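Local coordinates for aminoglycoside phosphotransferase (Streptomyces rimosus, PDB 6FUC), which probably transfers phosphate from ATP to the 3''-hydroxyl of streptomycin, which would confer resistance to this aminoglycoside antibiotic, at residues A[45-50]-A[80-84]; A[58-62]-A[124-128]; A[67-71]-A[205-210]; A[134-138]-A[266-270]; A[217-223]-A[259-264]. One frame throughout, in Å; residues are numbered along the deposited sequence.

Interaction 1 of 5, residues A[45-50]-A[80-84]; sequences VPADQV and AAGAG
V45 and A83 form an antiparallel hydrogen-bonded pair. V45 N donates to A83 O at 3.0 Å. A83 N returns a bond to V45 O, also 3.0 Å. V45 O has a second neighbour: G82 CA lies 3.2 Å away in a CA-H...O contact. G82 carries no side chain, which lets the carbonyl sit this close. P46 CA makes a similar, longer approach to A81 O at 3.5 Å.

Beyond this ladder the chain turns into the 3-10 segment 47-49. That turn is closed by Q49 N, which donates to P46 O. It brings V50 back over the strand, where its CG2 meets A83 CB at 3.8 Å. CG1 lies anti to the backbone N (chi1 171°), and both methyls touch A83 CB. At the other end a water accepts from A47 N at 2.9 Å and donates only weakly to A81 O.

The pair joins the end of strand 40-45 to the start of strand 82-88 in the five-stranded sheet of the kinase-like N-terminal lobe. L53 of helix 50-63 touches both V45 and A83. Q49 NE2 is held by S28 O. The contact is mostly backbone chemistry. The link is made mainly by paired peptide groups, with one small apolar patch added by V50.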
# COMPACT_ATOMS: atom_id res chain seq x y z
N VAL A 45 15.38 2.25 -7.48
CA VAL A 45 15.65 3.21 -6.43
C VAL A 45 17.12 3.56 -6.42
O VAL A 45 17.99 2.76 -6.86
CB VAL A 45 15.23 2.69 -5.01
CG1 VAL A 45 13.74 2.33 -5.00
CG2 VAL A 45 16.13 1.55 -4.52
N PRO A 46 17.44 4.76 -5.93
CA PRO A 46 18.83 5.08 -5.83
C PRO A 46 19.54 4.36 -4.69
O PRO A 46 18.93 3.68 -3.89
CB PRO A 46 18.84 6.61 -5.63
CG PRO A 46 17.48 6.99 -5.29
CD PRO A 46 16.55 5.89 -5.64
N ALA A 47 20.85 4.51 -4.63
CA ALA A 47 21.69 3.76 -3.71
C ALA A 47 21.20 3.84 -2.27
O ALA A 47 21.15 2.83 -1.57
CB ALA A 47 23.15 4.22 -3.82
N ASP A 48 20.75 5.02 -1.85
CA ASP A 48 20.37 5.22 -0.45
C ASP A 48 19.00 4.60 -0.05
O ASP A 48 18.65 4.58 1.14
CB ASP A 48 20.52 6.71 -0.07
CG ASP A 48 19.53 7.62 -0.76
OD1 ASP A 48 18.90 7.22 -1.76
OD2 ASP A 48 19.41 8.81 -0.31
N GLN A 49 18.26 4.07 -1.03
CA GLN A 49 16.94 3.47 -0.80
C GLN A 49 16.95 1.95 -1.03
O GLN A 49 15.92 1.33 -1.04
CB GLN A 49 15.89 4.12 -1.73
CG GLN A 49 15.50 5.56 -1.34
CD GLN A 49 14.67 6.28 -2.38
OE1 GLN A 49 13.70 5.74 -2.93
NE2 GLN A 49 15.02 7.54 -2.62
N VAL A 50 18.13 1.38 -1.33
CA VAL A 50 18.19 -0.04 -1.70
C VAL A 50 17.65 -0.91 -0.58
O VAL A 50 17.01 -1.89 -0.92
CB VAL A 50 19.63 -0.41 -2.11
CG1 VAL A 50 19.84 -1.92 -2.31
CG2 VAL A 50 19.98 0.31 -3.41
N ALA A 80 26.14 0.48 -8.78
CA ALA A 80 26.55 1.67 -8.08
C ALA A 80 25.50 2.76 -7.88
O ALA A 80 25.52 3.52 -6.87
CB ALA A 80 27.78 2.22 -8.79
N ALA A 81 24.57 2.82 -8.79
CA ALA A 81 23.57 3.84 -8.78
C ALA A 81 22.22 3.39 -8.16
O ALA A 81 21.26 4.15 -8.18
CB ALA A 81 23.39 4.35 -10.21
N GLY A 82 22.13 2.15 -7.67
CA GLY A 82 20.99 1.69 -6.92
C GLY A 82 20.56 0.29 -7.33
O GLY A 82 21.41 -0.55 -7.63
N ALA A 83 19.28 0.05 -7.31
CA ALA A 83 18.77 -1.32 -7.46
C ALA A 83 17.46 -1.28 -8.24
O ALA A 83 16.73 -0.27 -8.26
CB ALA A 83 18.56 -2.02 -6.12
N GLY A 84 17.18 -2.42 -8.87
CA GLY A 84 15.92 -2.66 -9.58
C GLY A 84 15.33 -3.95 -9.18
O GLY A 84 15.99 -4.98 -9.10
O HOH W 1 22.04 6.76 -6.04

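Interaction 2 of 5, residues A[58-62]-A[124-128]; sequences DRVSW and KCPFT
R59 NH2 reaches toward T128 through water. One water accepts from R59 NH2 at 2.8 Å and lies 2.7 Å from T128 O. A second accepts from T128 N and binds R59 NH2 only weakly. T128 O itself lies at the guanidinium edge, in plane. The fold is kinase-like: helix 50-63 probably corresponds to the N-lobe helix αC, and 124-128 lies in the loop that leads to helix 131-143. R59 is also held by L213 O at NE and A55 O at NH1, so the position of its guanidinium is well defined.

The main contact is a series of CH-pi and edge-to-face contacts. R59 CG sits 3.6 Å from the F127 ring centroid, over the face, in a CH-pi contact. P126 CB, from the same loop, covers the opposite face. F127 CD1 lies 3.4 Å above the R59 guanidinium plane, toward the rim of that group; the two planes are 42° apart.

W62 CG is anti to the backbone N (chi1 178°), which sends the indole toward the loop. P126 CD lies over one face, in a CH-pi contact 3.6 Å from the five-membered ring centroid. F127 turns its edge to W62 in an offset edge-to-face pair, with planes 74° apart. C125 SG comes obliquely to the six-membered ring. F127 N donates to that same sulfur at 3.5 Å, while W62 CH2 is 3.9 Å from it.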
# COMPACT_ATOMS: atom_id res chain seq x y z
N ASP A 58 11.72 -8.94 -0.54
CA ASP A 58 11.52 -10.01 0.40
C ASP A 58 10.04 -10.24 0.74
O ASP A 58 9.60 -11.38 0.90
CB ASP A 58 12.35 -9.77 1.65
CG ASP A 58 13.84 -9.79 1.44
OD1 ASP A 58 14.33 -10.33 0.40
OD2 ASP A 58 14.55 -9.31 2.35
N ARG A 59 9.29 -9.15 0.84
CA ARG A 59 7.85 -9.24 1.10
C ARG A 59 7.12 -9.91 -0.05
O ARG A 59 6.27 -10.78 0.15
CB ARG A 59 7.32 -7.86 1.37
CG ARG A 59 7.67 -7.40 2.80
CD ARG A 59 7.60 -5.89 2.94
NE ARG A 59 7.64 -5.45 4.33
CZ ARG A 59 8.78 -5.36 4.99
NH1 ARG A 59 9.95 -5.68 4.46
NH2 ARG A 59 8.73 -5.04 6.29
N VAL A 60 7.46 -9.53 -1.29
CA VAL A 60 6.78 -10.12 -2.45
C VAL A 60 7.10 -11.61 -2.51
O VAL A 60 6.22 -12.46 -2.70
CB VAL A 60 7.23 -9.42 -3.75
CG1 VAL A 60 6.66 -10.11 -4.97
CG2 VAL A 60 6.87 -7.93 -3.75
N SER A 61 8.42 -11.93 -2.39
CA SER A 61 8.79 -13.33 -2.45
C SER A 61 8.18 -14.16 -1.34
O SER A 61 7.72 -15.28 -1.55
CB SER A 61 10.29 -13.42 -2.45
OG SER A 61 10.71 -14.58 -2.31
N TRP A 62 8.15 -13.64 -0.11
CA TRP A 62 7.53 -14.37 0.98
C TRP A 62 6.04 -14.56 0.73
O TRP A 62 5.50 -15.66 0.95
CB TRP A 62 7.79 -13.69 2.31
CG TRP A 62 7.15 -14.36 3.46
CD1 TRP A 62 7.57 -15.47 4.12
CD2 TRP A 62 5.88 -14.02 4.08
NE1 TRP A 62 6.70 -15.82 5.10
CE2 TRP A 62 5.66 -14.93 5.12
CE3 TRP A 62 4.97 -13.00 3.88
CZ2 TRP A 62 4.55 -14.83 5.95
CZ3 TRP A 62 3.84 -12.93 4.69
CH2 TRP A 62 3.67 -13.84 5.69
N LYS A 124 4.02 -15.55 12.73
CA LYS A 124 4.87 -16.24 11.77
C LYS A 124 5.32 -15.31 10.65
O LYS A 124 6.09 -15.72 9.78
CB LYS A 124 4.15 -17.45 11.23
CG LYS A 124 3.75 -18.41 12.38
CD LYS A 124 3.28 -19.72 11.79
CE LYS A 124 2.57 -20.62 12.79
NZ LYS A 124 2.96 -20.43 14.16
N CYS A 125 4.82 -14.11 10.63
CA CYS A 125 5.24 -13.20 9.56
C CYS A 125 6.62 -12.70 9.86
O CYS A 125 6.86 -12.21 10.93
CB CYS A 125 4.26 -12.02 9.48
SG CYS A 125 4.55 -10.94 8.09
N PRO A 126 7.54 -12.72 8.88
CA PRO A 126 8.86 -12.14 9.11
C PRO A 126 8.87 -10.62 9.24
O PRO A 126 9.88 -10.04 9.67
CB PRO A 126 9.63 -12.48 7.76
CG PRO A 126 8.93 -13.64 7.27
CD PRO A 126 7.50 -13.47 7.59
N PHE A 127 7.79 -10.00 8.82
CA PHE A 127 7.78 -8.54 8.58
C PHE A 127 6.81 -7.85 9.52
O PHE A 127 5.76 -8.39 9.89
CB PHE A 127 7.31 -8.29 7.15
CG PHE A 127 8.10 -9.08 6.14
CD1 PHE A 127 9.38 -8.79 5.88
CD2 PHE A 127 7.52 -10.16 5.51
CE1 PHE A 127 10.14 -9.53 4.97
CE2 PHE A 127 8.25 -10.91 4.60
CZ PHE A 127 9.57 -10.62 4.34
N THR A 128 7.18 -6.61 9.86
CA THR A 128 6.34 -5.76 10.68
C THR A 128 6.17 -4.38 10.06
O THR A 128 7.07 -3.85 9.42
CB THR A 128 6.91 -5.63 12.09
OG1 THR A 128 8.14 -4.88 12.05
CG2 THR A 128 7.04 -6.94 12.78
O HOH W 2 9.92 -5.83 9.35
O HOH W 3 6.71 -3.12 6.85

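Interaction 3 of 5, residues A[67-71]-A[205-210]; sequences DIPGP and AGFIDL
F207 and I68 meet at a slant where strand 204-207 ends in a classic beta bulge: A205 and G206 both face I196. The strand leads into 208-210, which probably corresponds to the DFG-like motif of the kinase-like fold. Residues 67-71 lie in the loop between helix 50-63 and strand 73-79.

With chi1 at -58°, the CG2 branch of I68 stands anti to the backbone N and turns to the F207 ring. It lies 3.9 Å from F207 CD2, neither over the face nor at the edge. The F207 ring also touches A113 and V114 of helix 100-117, and I68 touches R116 of the same helix.

P69 lays its ring along the bulge. P69 CB is 3.4 Å from A205 O, and its CG approaches G206 CA. F207 N donates to P69 O at 3.0 Å. The donor stands 35° above the carbonyl plane, so it is not on a lone pair.

P71 packs beyond the strand end, against 207-210. Its ring is packed obliquely against L210, with CD 3.7 Å from L210 CD1. L210 touches H187, and I208 O accepts from H187 NE2; that histidine begins the catalytic-loop sequence of the family. The F207 carbonyl is buried here with no hydrogen-bond partner. Its near neighbours across the contact are carbons: G70 CA at 3.4 Å and P71 CD, which lies 3.2 Å from F207 O.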
# COMPACT_ATOMS: atom_id res chain seq x y z
N ASP A 67 -0.05 -18.33 -0.23
CA ASP A 67 -1.38 -18.50 -0.89
C ASP A 67 -2.24 -17.26 -0.87
O ASP A 67 -3.46 -17.35 -0.65
CB ASP A 67 -2.13 -19.72 -0.39
CG ASP A 67 -3.21 -20.15 -1.30
OD1 ASP A 67 -3.16 -19.97 -2.53
OD2 ASP A 67 -4.15 -20.76 -0.78
N ILE A 68 -1.62 -16.11 -1.05
CA ILE A 68 -2.30 -14.82 -1.20
C ILE A 68 -1.90 -14.29 -2.55
O ILE A 68 -0.70 -14.22 -2.85
CB ILE A 68 -1.87 -13.80 -0.12
CG1 ILE A 68 -2.14 -14.30 1.29
CG2 ILE A 68 -2.55 -12.46 -0.35
CD1 ILE A 68 -3.57 -14.62 1.63
N PRO A 69 -2.84 -13.91 -3.43
CA PRO A 69 -2.45 -13.57 -4.78
C PRO A 69 -1.72 -12.22 -4.86
O PRO A 69 -2.13 -11.21 -4.31
CB PRO A 69 -3.80 -13.50 -5.51
CG PRO A 69 -4.80 -13.13 -4.44
CD PRO A 69 -4.30 -13.89 -3.24
N GLY A 70 -0.63 -12.23 -5.61
CA GLY A 70 0.26 -11.08 -5.71
C GLY A 70 1.28 -11.33 -6.82
O GLY A 70 1.23 -12.32 -7.53
N PRO A 71 2.21 -10.41 -6.99
CA PRO A 71 3.25 -10.53 -8.01
C PRO A 71 4.24 -11.63 -7.67
O PRO A 71 4.31 -12.11 -6.52
CB PRO A 71 3.92 -9.17 -8.00
CG PRO A 71 3.18 -8.31 -7.08
CD PRO A 71 2.40 -9.21 -6.18
N ALA A 205 -8.01 -10.07 -8.31
CA ALA A 205 -6.94 -10.76 -9.02
C ALA A 205 -5.68 -10.84 -8.19
O ALA A 205 -4.95 -11.86 -8.26
CB ALA A 205 -6.63 -10.07 -10.35
N GLY A 206 -5.36 -9.80 -7.44
CA GLY A 206 -4.19 -9.86 -6.55
C GLY A 206 -3.93 -8.50 -5.99
O GLY A 206 -4.58 -7.52 -6.33
N PHE A 207 -2.94 -8.46 -5.11
CA PHE A 207 -2.46 -7.23 -4.49
C PHE A 207 -1.10 -6.84 -5.09
O PHE A 207 -0.34 -7.74 -5.44
CB PHE A 207 -2.29 -7.44 -2.99
CG PHE A 207 -3.56 -7.81 -2.28
CD1 PHE A 207 -4.51 -6.87 -1.99
CD2 PHE A 207 -3.83 -9.12 -1.93
CE1 PHE A 207 -5.69 -7.20 -1.34
CE2 PHE A 207 -5.03 -9.46 -1.28
CZ PHE A 207 -5.91 -8.47 -0.97
N ILE A 208 -0.83 -5.55 -5.16
CA ILE A 208 0.45 -5.06 -5.60
C ILE A 208 1.02 -4.05 -4.58
O ILE A 208 0.33 -3.70 -3.62
CB ILE A 208 0.38 -4.45 -7.01
CG1 ILE A 208 -0.53 -3.20 -7.04
CG2 ILE A 208 -0.03 -5.47 -8.04
CD1 ILE A 208 -0.31 -2.31 -8.24
N ASP A 209 2.24 -3.62 -4.81
CA ASP A 209 2.86 -2.55 -4.01
C ASP A 209 2.90 -2.92 -2.52
O ASP A 209 2.38 -2.24 -1.63
CB ASP A 209 2.28 -1.18 -4.32
CG ASP A 209 2.71 -0.74 -5.76
OD1 ASP A 209 3.63 -1.30 -6.37
OD2 ASP A 209 2.06 0.18 -6.30
N LEU A 210 3.62 -4.04 -2.29
CA LEU A 210 3.69 -4.74 -1.01
C LEU A 210 4.82 -4.35 -0.12
O LEU A 210 5.14 -5.04 0.84
CB LEU A 210 3.69 -6.25 -1.30
CG LEU A 210 2.45 -6.81 -1.93
CD1 LEU A 210 2.68 -8.11 -2.64
CD2 LEU A 210 1.37 -6.98 -0.91

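Interaction 4 of 5, residues A[134-138]-A[266-270]; sequences MFSMA and LDPLT
M134 begins a seam with L266 and T270, in which helix 131-143 packs on the chain end that follows helix 257-266. Both belong to the helical C-terminal lobe of the kinase-like fold. M134 O bonds to A138 N within the helix, and T270 CG2 touches the same oxygen at 3.6 Å.

F135 starts off pointing away from the chain end. Its ring swings back because CG is roughly anti to the backbone N (chi1 -153°). F135 CD1 then meets L266 CD1 at 3.8 Å, at a slant. L165 and L168 of helix 161-168 touch F135; L165 also touches A138, and L168 touches L266. In one conformer M137 CE reaches T270 O, its chain bent about CG-SD.

The A138 methyl touches L266 CD1 and L269 CB, each at 3.9 Å. A138 CA makes a CA-H...O contact of 3.3 Å to L269 O, a buried oxygen with no hydrogen-bond partner.

T270 is fixed in the turn 267-270. D267 O accepts from two T270 donors: N at 3.0 Å and the hydroxyl. T270 OG1 also bonds to R212 NH1, and it lies 2.7 Å from D267 O, in the carbonyl plane and on a lone pair.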
# COMPACT_ATOMS: atom_id res chain seq x y z
N MET A 134 6.03 2.92 12.55
CA MET A 134 5.39 3.89 11.68
C MET A 134 5.37 5.26 12.30
O MET A 134 5.52 6.26 11.59
CB MET A 134 4.03 3.38 11.29
CG MET A 134 4.05 2.07 10.48
SD MET A 134 5.31 1.77 9.27
CE MET A 134 4.60 2.99 8.17
N PHE A 135 5.15 5.33 13.62
CA PHE A 135 5.15 6.61 14.28
C PHE A 135 6.54 7.22 14.21
O PHE A 135 6.72 8.42 13.97
CB PHE A 135 4.60 6.54 15.69
CG PHE A 135 4.00 7.83 16.12
CD1 PHE A 135 2.70 8.15 15.82
CD2 PHE A 135 4.73 8.82 16.75
CE1 PHE A 135 2.07 9.28 16.21
CE2 PHE A 135 4.12 10.03 17.13
CZ PHE A 135 2.83 10.25 16.74
N SER A 136 7.57 6.38 14.40
CA SER A 136 8.94 6.86 14.23
C SER A 136 9.23 7.35 12.80
O SER A 136 9.88 8.40 12.64
CB SER A 136 9.90 5.77 14.68
OG SER A 136 9.65 5.48 16.06
N MET A 137 8.70 6.68 11.78
CA MET A 137 8.83 7.17 10.45
C MET A 137 8.17 8.54 10.27
O MET A 137 8.75 9.45 9.65
CB MET A 137 8.16 6.18 9.53
CG MET A 137 8.91 4.92 9.22
SD MET A 137 8.11 3.87 8.01
CE MET A 137 8.69 4.68 6.54
N ALA A 138 6.98 8.74 10.79
CA ALA A 138 6.31 10.05 10.71
C ALA A 138 7.13 11.12 11.41
O ALA A 138 7.20 12.22 10.90
CB ALA A 138 4.94 9.94 11.32
N LEU A 266 -2.53 9.24 10.42
CA LEU A 266 -1.10 8.96 10.54
C LEU A 266 -0.49 8.74 9.16
O LEU A 266 0.65 9.18 8.88
CB LEU A 266 -0.90 7.73 11.42
CG LEU A 266 0.55 7.27 11.58
CD1 LEU A 266 1.46 8.33 12.19
CD2 LEU A 266 0.58 5.97 12.38
N ASP A 267 -1.17 7.97 8.31
CA ASP A 267 -0.55 7.44 7.10
C ASP A 267 0.13 8.51 6.29
O ASP A 267 1.30 8.31 5.87
CB ASP A 267 -1.58 6.63 6.29
CG ASP A 267 -0.87 5.81 5.22
OD1 ASP A 267 -0.42 4.65 5.62
OD2 ASP A 267 -0.72 6.30 4.11
N PRO A 268 -0.50 9.65 5.96
CA PRO A 268 0.18 10.58 5.09
C PRO A 268 1.44 11.18 5.64
O PRO A 268 2.30 11.65 4.90
CB PRO A 268 -0.87 11.66 4.80
CG PRO A 268 -1.86 11.50 5.82
CD PRO A 268 -1.88 10.08 6.27
N LEU A 269 1.58 11.20 6.95
CA LEU A 269 2.75 11.72 7.63
C LEU A 269 3.98 10.81 7.50
O LEU A 269 5.06 11.18 7.87
CB LEU A 269 2.43 12.01 9.11
CG LEU A 269 1.26 12.92 9.34
CD1 LEU A 269 1.01 13.00 10.83
CD2 LEU A 269 1.45 14.27 8.74
N THR A 270 3.77 9.56 7.00
CA THR A 270 4.82 8.56 6.97
C THR A 270 5.52 8.45 5.62
O THR A 270 6.44 7.67 5.50
CB THR A 270 4.27 7.16 7.32
OG1 THR A 270 3.43 6.68 6.28
CG2 THR A 270 3.59 7.12 8.63

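Interaction 5 of 5, residues A[217-223]-A[259-264]; sequences DPYADLA and RERFYL
A223 packs tightly on E260 and Y263, where the axes of 219-223 and 259-264 approach to 8.1 Å and cross at -79°. A223 CB lies 3.3 Å from E260 O and touches Y263 CB and L264. The Y263 ring lies over the first turn of the helix: A220 N is above one face, and F262 CD2 covers the opposite one. Y219 CD1 rests 3.7 Å from E260 CB. At this end a water bridges A223 O and E260 OE2; E260 OE1 forms a salt bridge with R257 NH1.

The opposite, D217 end is less closely packed and is bridged by two waters. One links D217 OD2 to Y263 OH, the other D217 N to the same hydroxyl. D217 OD1 accepts from Y219 N at 2.8 Å, a capping bond. OD2 receives R259 NH2 at 2.9 Å in a salt bridge, almost straight (174°), in the guanidinium plane. In this conformer R259 bends about CG-CD (chi3 39°); Q182 and D256 also hold its guanidinium.

Around the pair, helices 172-181 and 243-251 close in. D221, on the far side, bonds H118 and the backbone N of H187 and G188, like the helix-F aspartate of protein kinases.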
# COMPACT_ATOMS: atom_id res chain seq x y z
N ASP A 217 -2.13 -3.29 13.24
CA ASP A 217 -3.55 -3.28 13.49
C ASP A 217 -4.30 -3.37 12.13
O ASP A 217 -3.90 -2.68 11.19
CB ASP A 217 -3.88 -1.96 14.21
CG ASP A 217 -5.30 -1.81 14.66
OD1 ASP A 217 -6.25 -1.99 13.88
OD2 ASP A 217 -5.48 -1.49 15.83
N PRO A 218 -5.37 -4.17 12.04
CA PRO A 218 -6.08 -4.21 10.73
C PRO A 218 -6.54 -2.86 10.21
O PRO A 218 -6.70 -2.71 9.01
CB PRO A 218 -7.24 -5.13 11.02
CG PRO A 218 -7.42 -5.15 12.51
CD PRO A 218 -6.00 -5.02 13.05
N TYR A 219 -6.84 -1.92 11.11
CA TYR A 219 -7.22 -0.57 10.62
C TYR A 219 -6.13 0.19 9.89
O TYR A 219 -6.44 1.13 9.18
CB TYR A 219 -7.83 0.26 11.78
CG TYR A 219 -9.23 -0.12 12.05
CD1 TYR A 219 -10.23 0.27 11.19
CD2 TYR A 219 -9.59 -0.95 13.07
CE1 TYR A 219 -11.53 -0.11 11.36
CE2 TYR A 219 -10.94 -1.34 13.29
CZ TYR A 219 -11.89 -0.96 12.38
OH TYR A 219 -13.20 -1.34 12.53
N ALA A 220 -4.86 -0.23 10.02
CA ALA A 220 -3.83 0.36 9.19
C ALA A 220 -4.17 0.16 7.72
O ALA A 220 -3.81 1.01 6.87
CB ALA A 220 -2.46 -0.21 9.52
N ASP A 221 -4.77 -0.96 7.39
CA ASP A 221 -5.27 -1.28 6.06
C ASP A 221 -6.67 -0.75 5.85
O ASP A 221 -6.93 -0.08 4.83
CB ASP A 221 -5.26 -2.81 5.84
CG ASP A 221 -3.97 -3.43 5.36
OD1 ASP A 221 -2.97 -2.72 5.18
OD2 ASP A 221 -4.00 -4.68 5.20
N LEU A 222 -7.61 -1.03 6.74
CA LEU A 222 -9.00 -0.69 6.46
C LEU A 222 -9.22 0.82 6.35
O LEU A 222 -10.04 1.26 5.56
CB LEU A 222 -9.93 -1.27 7.47
CG LEU A 222 -9.91 -2.81 7.63
CD1 LEU A 222 -10.87 -3.24 8.72
CD2 LEU A 222 -10.12 -3.46 6.25
N ALA A 223 -8.45 1.62 7.11
CA ALA A 223 -8.64 3.07 7.02
C ALA A 223 -8.40 3.56 5.60
O ALA A 223 -9.10 4.44 5.09
CB ALA A 223 -7.74 3.80 7.98
N ARG A 259 -10.24 4.67 16.06
CA ARG A 259 -9.08 3.91 15.70
C ARG A 259 -8.82 4.05 14.15
O ARG A 259 -7.72 4.23 13.71
CB ARG A 259 -9.30 2.47 16.13
CG ARG A 259 -8.04 1.77 15.63
CD ARG A 259 -7.70 0.56 16.46
NE ARG A 259 -8.94 -0.12 16.81
CZ ARG A 259 -9.07 -1.43 16.96
NH1 ARG A 259 -10.25 -1.89 17.35
NH2 ARG A 259 -8.07 -2.28 16.72
N GLU A 260 -9.89 3.92 13.35
CA GLU A 260 -9.79 4.09 11.91
C GLU A 260 -9.18 5.46 11.55
O GLU A 260 -8.30 5.58 10.72
CB GLU A 260 -11.14 3.90 11.29
CG GLU A 260 -11.17 4.03 9.77
CD GLU A 260 -12.55 4.09 9.17
OE1 GLU A 260 -13.55 3.73 9.83
OE2 GLU A 260 -12.71 4.50 8.01
N ARG A 261 -9.76 6.49 12.17
CA ARG A 261 -9.32 7.85 11.87
C ARG A 261 -7.86 8.09 12.25
O ARG A 261 -7.16 8.85 11.60
CB ARG A 261 -10.29 8.85 12.55
CG ARG A 261 -11.51 9.25 11.74
CD ARG A 261 -12.32 10.33 12.47
NE ARG A 261 -11.46 11.47 12.79
CZ ARG A 261 -11.02 11.80 14.00
NH1 ARG A 261 -11.38 11.07 15.06
NH2 ARG A 261 -10.23 12.86 14.16
N PHE A 262 -7.42 7.48 13.37
CA PHE A 262 -6.04 7.61 13.78
C PHE A 262 -5.14 7.13 12.61
O PHE A 262 -4.17 7.80 12.28
CB PHE A 262 -5.80 6.78 15.04
CG PHE A 262 -4.39 6.74 15.53
CD1 PHE A 262 -3.87 7.69 16.36
CD2 PHE A 262 -3.54 5.75 15.08
CE1 PHE A 262 -2.54 7.64 16.78
CE2 PHE A 262 -2.22 5.70 15.48
CZ PHE A 262 -1.74 6.63 16.35
N TYR A 263 -5.42 5.94 12.08
CA TYR A 263 -4.57 5.45 10.97
C TYR A 263 -4.72 6.26 9.70
O TYR A 263 -3.73 6.45 8.98
CB TYR A 263 -4.81 3.93 10.75
CG TYR A 263 -4.19 3.13 11.84
CD1 TYR A 263 -2.80 2.93 11.87
CD2 TYR A 263 -4.92 2.62 12.90
CE1 TYR A 263 -2.19 2.27 12.91
CE2 TYR A 263 -4.31 1.93 13.94
CZ TYR A 263 -2.96 1.77 13.98
OH TYR A 263 -2.29 1.13 14.97
N LEU A 264 -5.93 6.72 9.40
CA LEU A 264 -6.12 7.60 8.25
C LEU A 264 -5.22 8.82 8.33
O LEU A 264 -4.65 9.24 7.35
CB LEU A 264 -7.58 8.02 8.14
CG LEU A 264 -7.88 8.83 6.88
CD1 LEU A 264 -7.62 8.02 5.58
CD2 LEU A 264 -9.30 9.32 6.95
O HOH W 4 -0.66 -0.80 13.81
O HOH W 5 -4.01 0.46 16.84
O HOH W 6 -10.86 5.96 6.71

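Interactions 4 and 5 are the buried contacts. Both lie in the helical lobe and share helix 257-266 and its continuation; interaction 5 is nested within the loop that interaction 4 closes. Interaction 4 is mainly apolar, whereas interaction 5 adds a salt bridge and waters. Interaction 1 lies far from interaction 5, about 31 Å between centres, and holds sheet strands by backbone bonds. Interaction 2 is a surface contact of aromatic and proline groups. It touches the partly buried interaction 3: R59 CD is 3.3 Å from L210 O and V60 CG1 3.4 Å from P71 O. Helix 50-63 serves interaction 2, and the loop after it serves interaction 3.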